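PDB 3CT8: putative glyoxalase from Bacillus halodurans C-125, which binds zinc and is probably a glyoxalase-like lyase of the glyoxalase/bleomycin resistance/dioxygenase superfamily, its reaction unproven. Local coordinates for residues V100-L103 with T104-K108; C133-P136 with N137-V141. All blocks are in the same frame, centred on the assembly; numbering follows the deposited sequence.

Interaction 1 (V100-L103 with T104-K108); sequences VDEL and TQKLK
Glu102 and Lys106 meet because their torsions send both chains the same way. Glu102 places CG anti to its backbone N (chi1 172°) and runs on extended, while Lys106 folds at each of its last three torsions. The two residues sit one turn apart in the alpha-helix 97-110 of this glyoxalase-superfamily fold. Their side chains lie side by side. The bend of Lys106 lays its chain back over the preceding turn. There Lys106 CE and Glu102 CG sit closer than carbons normally do, so the modelled course of the Lys106 chain is doubtful at this point. The charged ends form a long, weak salt bridge, with Lys106 NZ 3.4 Å from Glu102 OE2. Each end has a further ionic partner: Lys99 for Glu102 and Glu44 of helix 31-44 for Lys106. The ion pairs therefore run along one side of the helix and across to its neighbour.

Thr104 works on a different part of the helix surface. OG1 stands beside its own backbone N (chi1 -63°) and turns back to Val100 O. His120 NE2 is a second hydrogen-bond partner of this hydroxyl. Leu107 CG rests 3.2 Å from Leu103 O. The same carbonyl, Leu103 O, accepts the helical bond from Leu107 N at 2.8 Å. Val100 O takes two bonds from one residue. Thr104 N donates to Val100 O at 3.0 Å, and Thr104 OG1 donates to the same oxygen at 2.9 Å from 41° above the carbonyl plane.

Interaction 2 (C133-P136 with N137-V141); sequences CEDP and NRIKV
Asp135 reaches across to Asn137 and Ile139 with a single carboxylate. Asp135 CB lies 4.0 Å from Ile139 O, the carbonyl that accepts the backbone bond from Asp135 N. CG sits between the backbone N and the carbonyl carbon (chi1 83°), which directs the carboxylate toward the backbone N atoms of Asn137 and Ile139. Asp135 CG packs 3.7 Å from Ile139 CB. At the tip the two oxygens divide the work. Asp135 OD1 accepts from Asn137 N at 2.7 Å and from Ile139 N at 2.8 Å. These donors come from opposite faces of the carboxylate plane, so the group is gripped between them. Asp135 OD2 takes the Asn137 ND2 donor at 3.1 Å in a nearly straight bond. Asp135 OD2 lies in the amide plane of Asn137, while the amide N meets it from above the carboxylate plane. OD2 also bonds Trp38 NE1 of helix 31-44.

The carboxylate thus bonds backbone within the bend of a beta hairpin, formed by strands 130-134 and 140-144. A type I turn from Asp135 to Arg138 makes the corner and is closed by Arg138 N donating to Asp135 O. Beyond it, Cys133 and Val141 form an antiparallel hydrogen-bonded pair, and Glu134 and Lys140 a non-hydrogen-bonded one. Asn137 is itself held at its other amide atom, where OD1 accepts from Asp29 N. Glu134 runs alongside Arg138, but its carboxylate forms a salt bridge with Arg82. Lys140 NZ bonds Tyr116 OH, and its side chain packs on the zinc ligand His89. Cys133 SG touches Val141 CB at 3.7 Å.

How the interactions relate
Following the chain from the N terminus, strand 86-93 leads into helix 97-110, where interaction 1 joins successive turns. The chain then passes to strand 130-134. Interaction 2 closes the short hairpin loop from that strand into strand 140-144. The two contacts are in series, so they neither nest nor cross. Their centres lie about 15 Å apart, but their edges meet: Leu107 CD1 packs 3.7 Å from Cys133 CB. This joins the helix to strand 130-134, outermost in the three-stranded sheet within this chain. Helix 31-44 is a shared neighbour, touching Lys106 and Leu107 in interaction 1 and Asp135 and Val141 in interaction 2. The hairpin's return strand carries Glu142, a zinc ligand.

Interaction 1 (V100-L103 with T104-K108)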
ATOM      1  N   VAL A 100     -15.113   8.456 -12.175  1.00 48.88           N
ATOM      2  CA  VAL A 100     -15.629   7.584 -11.102  1.00 48.07           C
ATOM      3  C   VAL A 100     -16.908   6.916 -11.587  1.00 48.72           C
ATOM      4  O   VAL A 100     -17.054   5.704 -11.460  1.00 48.25           O
ATOM      5  CB  VAL A 100     -15.903   8.344  -9.741  1.00 49.86           C
ATOM      6  CG1 VAL A 100     -16.746   7.506  -8.793  1.00 47.42           C
ATOM      7  CG2 VAL A 100     -14.578   8.761  -9.059  1.00 44.63           C
ATOM      8  N   ASP A 101     -17.805   7.691 -12.211  1.00 49.44           N
ATOM      9  CA  ASP A 101     -19.074   7.122 -12.699  1.00 49.29           C
ATOM     10  C   ASP A 101     -18.804   6.069 -13.764  1.00 49.48           C
ATOM     11  O   ASP A 101     -19.407   5.011 -13.807  1.00 50.91           O
ATOM     12  CB  ASP A 101     -20.019   8.196 -13.278  1.00 49.56           C
ATOM     13  CG  ASP A 101     -20.557   9.141 -12.227  1.00 49.26           C
ATOM     14  OD1 ASP A 101     -20.534   8.803 -11.021  1.00 54.59           O
ATOM     15  OD2 ASP A 101     -21.020  10.231 -12.623  1.00 52.50           O
ATOM     16  N   GLU A 102     -17.886   6.388 -14.643  1.00 49.61           N
ATOM     17  CA  GLU A 102     -17.525   5.486 -15.729  1.00 49.45           C
ATOM     18  C   GLU A 102     -17.005   4.189 -15.177  1.00 49.59           C
ATOM     19  O   GLU A 102     -17.412   3.126 -15.609  1.00 49.95           O
ATOM     20  CB  GLU A 102     -16.456   6.131 -16.625  1.00 50.75           C
ATOM     21  CG  GLU A 102     -15.846   5.221 -17.688  1.00 54.62           C
ATOM     22  CD  GLU A 102     -14.815   5.932 -18.553  1.00 61.17           C
ATOM     23  OE1 GLU A 102     -15.130   7.016 -19.095  1.00 67.49           O
ATOM     24  OE2 GLU A 102     -13.704   5.390 -18.715  1.00 68.20           O
ATOM     25  N   LEU A 103     -16.112   4.286 -14.196  1.00 49.59           N
ATOM     26  CA  LEU A 103     -15.504   3.087 -13.595  1.00 49.50           C
ATOM     27  C   LEU A 103     -16.539   2.219 -12.902  1.00 49.14           C
ATOM     28  O   LEU A 103     -16.458   0.999 -12.926  1.00 49.44           O
ATOM     29  CB  LEU A 103     -14.374   3.455 -12.611  1.00 48.69           C
ATOM     30  CG  LEU A 103     -13.067   4.014 -13.219  1.00 51.19           C
ATOM     31  CD1 LEU A 103     -12.108   4.571 -12.158  1.00 42.64           C
ATOM     32  CD2 LEU A 103     -12.386   2.934 -14.040  1.00 50.35           C
ATOM     33  N   THR A 104     -17.512   2.886 -12.298  1.00 50.37           N
ATOM     34  CA  THR A 104     -18.595   2.223 -11.544  1.00 51.22           C
ATOM     35  C   THR A 104     -19.420   1.364 -12.489  1.00 53.02           C
ATOM     36  O   THR A 104     -19.754   0.205 -12.206  1.00 52.69           O
ATOM     37  CB  THR A 104     -19.537   3.252 -10.858  1.00 51.46           C
ATOM     38  OG1 THR A 104     -18.798   4.017  -9.901  1.00 45.76           O
ATOM     39  CG2 THR A 104     -20.711   2.562 -10.127  1.00 52.03           C
ATOM     40  N   GLN A 105     -19.741   1.964 -13.624  1.00 54.24           N
ATOM     41  CA  GLN A 105     -20.505   1.271 -14.656  1.00 55.23           C
ATOM     42  C   GLN A 105     -19.729   0.094 -15.183  1.00 54.29           C
ATOM     43  O   GLN A 105     -20.306  -0.962 -15.366  1.00 53.54           O
ATOM     44  CB  GLN A 105     -20.980   2.185 -15.774  1.00 56.35           C
ATOM     45  CG  GLN A 105     -22.302   2.809 -15.424  1.00 64.81           C
ATOM     46  CD  GLN A 105     -23.413   1.758 -15.208  1.00 69.01           C
ATOM     47  OE1 GLN A 105     -24.376   1.995 -14.470  1.00 73.60           O
ATOM     48  NE2 GLN A 105     -23.257   0.584 -15.823  1.00 69.63           N
ATOM     49  N   LYS A 106     -18.431   0.286 -15.410  1.00 53.58           N
ATOM     50  CA  LYS A 106     -17.565  -0.806 -15.883  1.00 55.35           C
ATOM     51  C   LYS A 106     -17.524  -1.933 -14.916  1.00 56.30           C
ATOM     52  O   LYS A 106     -17.553  -3.092 -15.303  1.00 56.12           O
ATOM     53  CB  LYS A 106     -16.098  -0.418 -16.183  1.00 56.15           C
ATOM     54  CG  LYS A 106     -15.862  -0.210 -17.649  1.00 59.80           C
ATOM     55  CD  LYS A 106     -16.437   1.061 -18.169  1.00 59.68           C
ATOM     56  CE  LYS A 106     -15.490   2.171 -17.945  1.00 62.84           C
ATOM     57  NZ  LYS A 106     -14.281   2.020 -18.824  1.00 64.35           N
ATOM     58  N   LEU A 107     -17.389  -1.563 -13.653  1.00 57.32           N
ATOM     59  CA  LEU A 107     -17.327  -2.543 -12.585  1.00 56.86           C
ATOM     60  C   LEU A 107     -18.585  -3.407 -12.644  1.00 56.10           C
ATOM     61  O   LEU A 107     -18.508  -4.631 -12.764  1.00 53.87           O
ATOM     62  CB  LEU A 107     -17.124  -1.879 -11.219  1.00 56.53           C
ATOM     63  CG  LEU A 107     -15.675  -1.415 -10.982  1.00 59.36           C
ATOM     64  CD1 LEU A 107     -15.503  -0.632  -9.660  1.00 59.04           C
ATOM     65  CD2 LEU A 107     -14.720  -2.650 -11.008  1.00 50.41           C
ATOM     66  N   LYS A 108     -19.737  -2.759 -12.659  1.00 57.61           N
ATOM     67  CA  LYS A 108     -20.996  -3.512 -12.672  1.00 58.93           C
ATOM     68  C   LYS A 108     -21.062  -4.482 -13.833  1.00 60.32           C
ATOM     69  O   LYS A 108     -21.438  -5.620 -13.663  1.00 61.66           O
ATOM     70  CB  LYS A 108     -22.250  -2.620 -12.653  1.00 59.95           C
ATOM     71  CG  LYS A 108     -22.382  -1.769 -11.394  1.00 63.10           C
ATOM     72  CD  LYS A 108     -23.735  -1.088 -11.255  1.00 64.80           C
ATOM     73  CE  LYS A 108     -24.798  -2.105 -10.892  1.00 68.44           C
ATOM     74  NZ  LYS A 108     -26.113  -1.467 -10.562  1.00 71.43           N
TER

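Interaction 2 (C133-P136 with N137-V141)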
ATOM      1  N   CYS A 133     -14.858  -0.827  -4.248  1.00 50.94           N
ATOM      2  CA  CYS A 133     -15.041  -2.162  -4.826  1.00 49.49           C
ATOM      3  C   CYS A 133     -14.060  -3.170  -4.247  1.00 48.79           C
ATOM      4  O   CYS A 133     -13.257  -2.860  -3.354  1.00 47.39           O
ATOM      5  CB  CYS A 133     -14.892  -2.118  -6.349  1.00 50.71           C
ATOM      6  SG  CYS A 133     -13.195  -1.772  -6.974  1.00 52.73           S
ATOM      7  N   GLU A 134     -14.117  -4.380  -4.770  1.00 47.37           N
ATOM      8  CA  GLU A 134     -13.235  -5.446  -4.287  1.00 49.21           C
ATOM      9  C   GLU A 134     -12.471  -6.110  -5.401  1.00 49.85           C
ATOM     10  O   GLU A 134     -13.030  -6.409  -6.454  1.00 51.41           O
ATOM     11  CB  GLU A 134     -14.004  -6.557  -3.546  1.00 49.08           C
ATOM     12  CG  GLU A 134     -14.550  -6.236  -2.166  1.00 52.67           C
ATOM     13  CD  GLU A 134     -15.299  -7.439  -1.538  1.00 56.15           C
ATOM     14  OE1 GLU A 134     -15.861  -8.240  -2.292  1.00 59.14           O
ATOM     15  OE2 GLU A 134     -15.353  -7.567  -0.298  1.00 52.88           O
ATOM     16  N   ASP A 135     -11.196  -6.367  -5.146  1.00 49.06           N
ATOM     17  CA  ASP A 135     -10.387  -7.054  -6.134  1.00 50.23           C
ATOM     18  C   ASP A 135     -10.730  -8.546  -5.900  1.00 50.84           C
ATOM     19  O   ASP A 135     -11.501  -8.867  -4.983  1.00 49.37           O
ATOM     20  CB  ASP A 135      -8.885  -6.734  -6.035  1.00 49.39           C
ATOM     21  CG  ASP A 135      -8.161  -7.551  -4.994  1.00 50.69           C
ATOM     22  OD1 ASP A 135      -8.789  -8.140  -4.090  1.00 48.95           O
ATOM     23  OD2 ASP A 135      -6.917  -7.608  -5.111  1.00 50.54           O
ATOM     24  N   PRO A 136     -10.147  -9.455  -6.699  1.00 51.46           N
ATOM     25  CA  PRO A 136     -10.535 -10.847  -6.506  1.00 52.12           C
ATOM     26  C   PRO A 136     -10.111 -11.461  -5.170  1.00 52.33           C
ATOM     27  O   PRO A 136     -10.565 -12.553  -4.815  1.00 52.80           O
ATOM     28  CB  PRO A 136      -9.876 -11.560  -7.691  1.00 51.80           C
ATOM     29  CG  PRO A 136      -9.648 -10.452  -8.713  1.00 50.22           C
ATOM     30  CD  PRO A 136      -9.293  -9.274  -7.889  1.00 51.78           C
ATOM     31  N   ASN A 137      -9.289 -10.733  -4.429  1.00 51.03           N
ATOM     32  CA  ASN A 137      -8.768 -11.202  -3.124  1.00 49.89           C
ATOM     33  C   ASN A 137      -9.594 -10.629  -1.996  1.00 49.36           C
ATOM     34  O   ASN A 137      -9.352 -10.862  -0.822  1.00 49.16           O
ATOM     35  CB  ASN A 137      -7.306 -10.742  -2.954  1.00 50.48           C
ATOM     36  CG  ASN A 137      -6.384 -11.353  -3.980  1.00 52.05           C
ATOM     37  OD1 ASN A 137      -6.110 -12.535  -3.920  1.00 53.79           O
ATOM     38  ND2 ASN A 137      -5.856 -10.531  -4.897  1.00 51.34           N
ATOM     39  N   ARG A 138     -10.587  -9.852  -2.361  1.00 50.92           N
ATOM     40  CA  ARG A 138     -11.400  -9.203  -1.335  1.00 51.94           C
ATOM     41  C   ARG A 138     -10.652  -7.990  -0.744  1.00 51.47           C
ATOM     42  O   ARG A 138     -10.985  -7.449   0.314  1.00 51.09           O
ATOM     43  CB  ARG A 138     -11.893 -10.122  -0.236  1.00 52.25           C
ATOM     44  CG  ARG A 138     -13.210 -10.804  -0.545  1.00 58.55           C
ATOM     45  CD  ARG A 138     -13.117 -12.243  -0.873  1.00 65.49           C
ATOM     46  NE  ARG A 138     -13.283 -13.098   0.322  1.00 69.72           N
ATOM     47  CZ  ARG A 138     -12.303 -13.502   1.129  1.00 72.68           C
ATOM     48  NH1 ARG A 138     -11.042 -13.137   0.895  1.00 77.59           N
ATOM     49  NH2 ARG A 138     -12.581 -14.269   2.171  1.00 71.27           N
ATOM     50  N   ILE A 139      -9.606  -7.570  -1.435  1.00 51.00           N
ATOM     51  CA  ILE A 139      -8.926  -6.361  -1.007  1.00 48.74           C
ATOM     52  C   ILE A 139      -9.852  -5.239  -1.476  1.00 50.06           C
ATOM     53  O   ILE A 139     -10.368  -5.251  -2.614  1.00 50.26           O
ATOM     54  CB  ILE A 139      -7.529  -6.217  -1.638  1.00 49.90           C
ATOM     55  CG1 ILE A 139      -6.568  -7.303  -1.085  1.00 49.89           C
ATOM     56  CG2 ILE A 139      -6.974  -4.806  -1.350  1.00 50.73           C
ATOM     57  CD1 ILE A 139      -5.206  -7.411  -1.831  1.00 47.27           C
ATOM     58  N   LYS A 140     -10.102  -4.296  -0.580  1.00 50.50           N
ATOM     59  CA  LYS A 140     -10.951  -3.130  -0.875  1.00 51.08           C
ATOM     60  C   LYS A 140     -10.157  -2.108  -1.698  1.00 50.06           C
ATOM     61  O   LYS A 140      -8.985  -1.812  -1.409  1.00 48.12           O
ATOM     62  CB  LYS A 140     -11.563  -2.516   0.412  1.00 51.16           C
ATOM     63  CG  LYS A 140     -12.524  -1.355   0.142  1.00 52.08           C
ATOM     64  CD  LYS A 140     -13.332  -0.938   1.354  1.00 53.27           C
ATOM     65  CE  LYS A 140     -12.542  -0.286   2.459  1.00 54.45           C
ATOM     66  NZ  LYS A 140     -13.405   0.130   3.661  1.00 49.14           N
ATOM     67  N   VAL A 141     -10.810  -1.635  -2.761  1.00 48.92           N
ATOM     68  CA  VAL A 141     -10.247  -0.705  -3.706  1.00 47.51           C
ATOM     69  C   VAL A 141     -11.187   0.466  -3.907  1.00 48.41           C
ATOM     70  O   VAL A 141     -12.383   0.293  -4.122  1.00 49.02           O
ATOM     71  CB  VAL A 141     -10.000  -1.371  -5.080  1.00 47.93           C
ATOM     72  CG1 VAL A 141      -9.283  -0.398  -6.000  1.00 49.05           C
ATOM     73  CG2 VAL A 141      -9.152  -2.599  -4.944  1.00 47.05           C
TER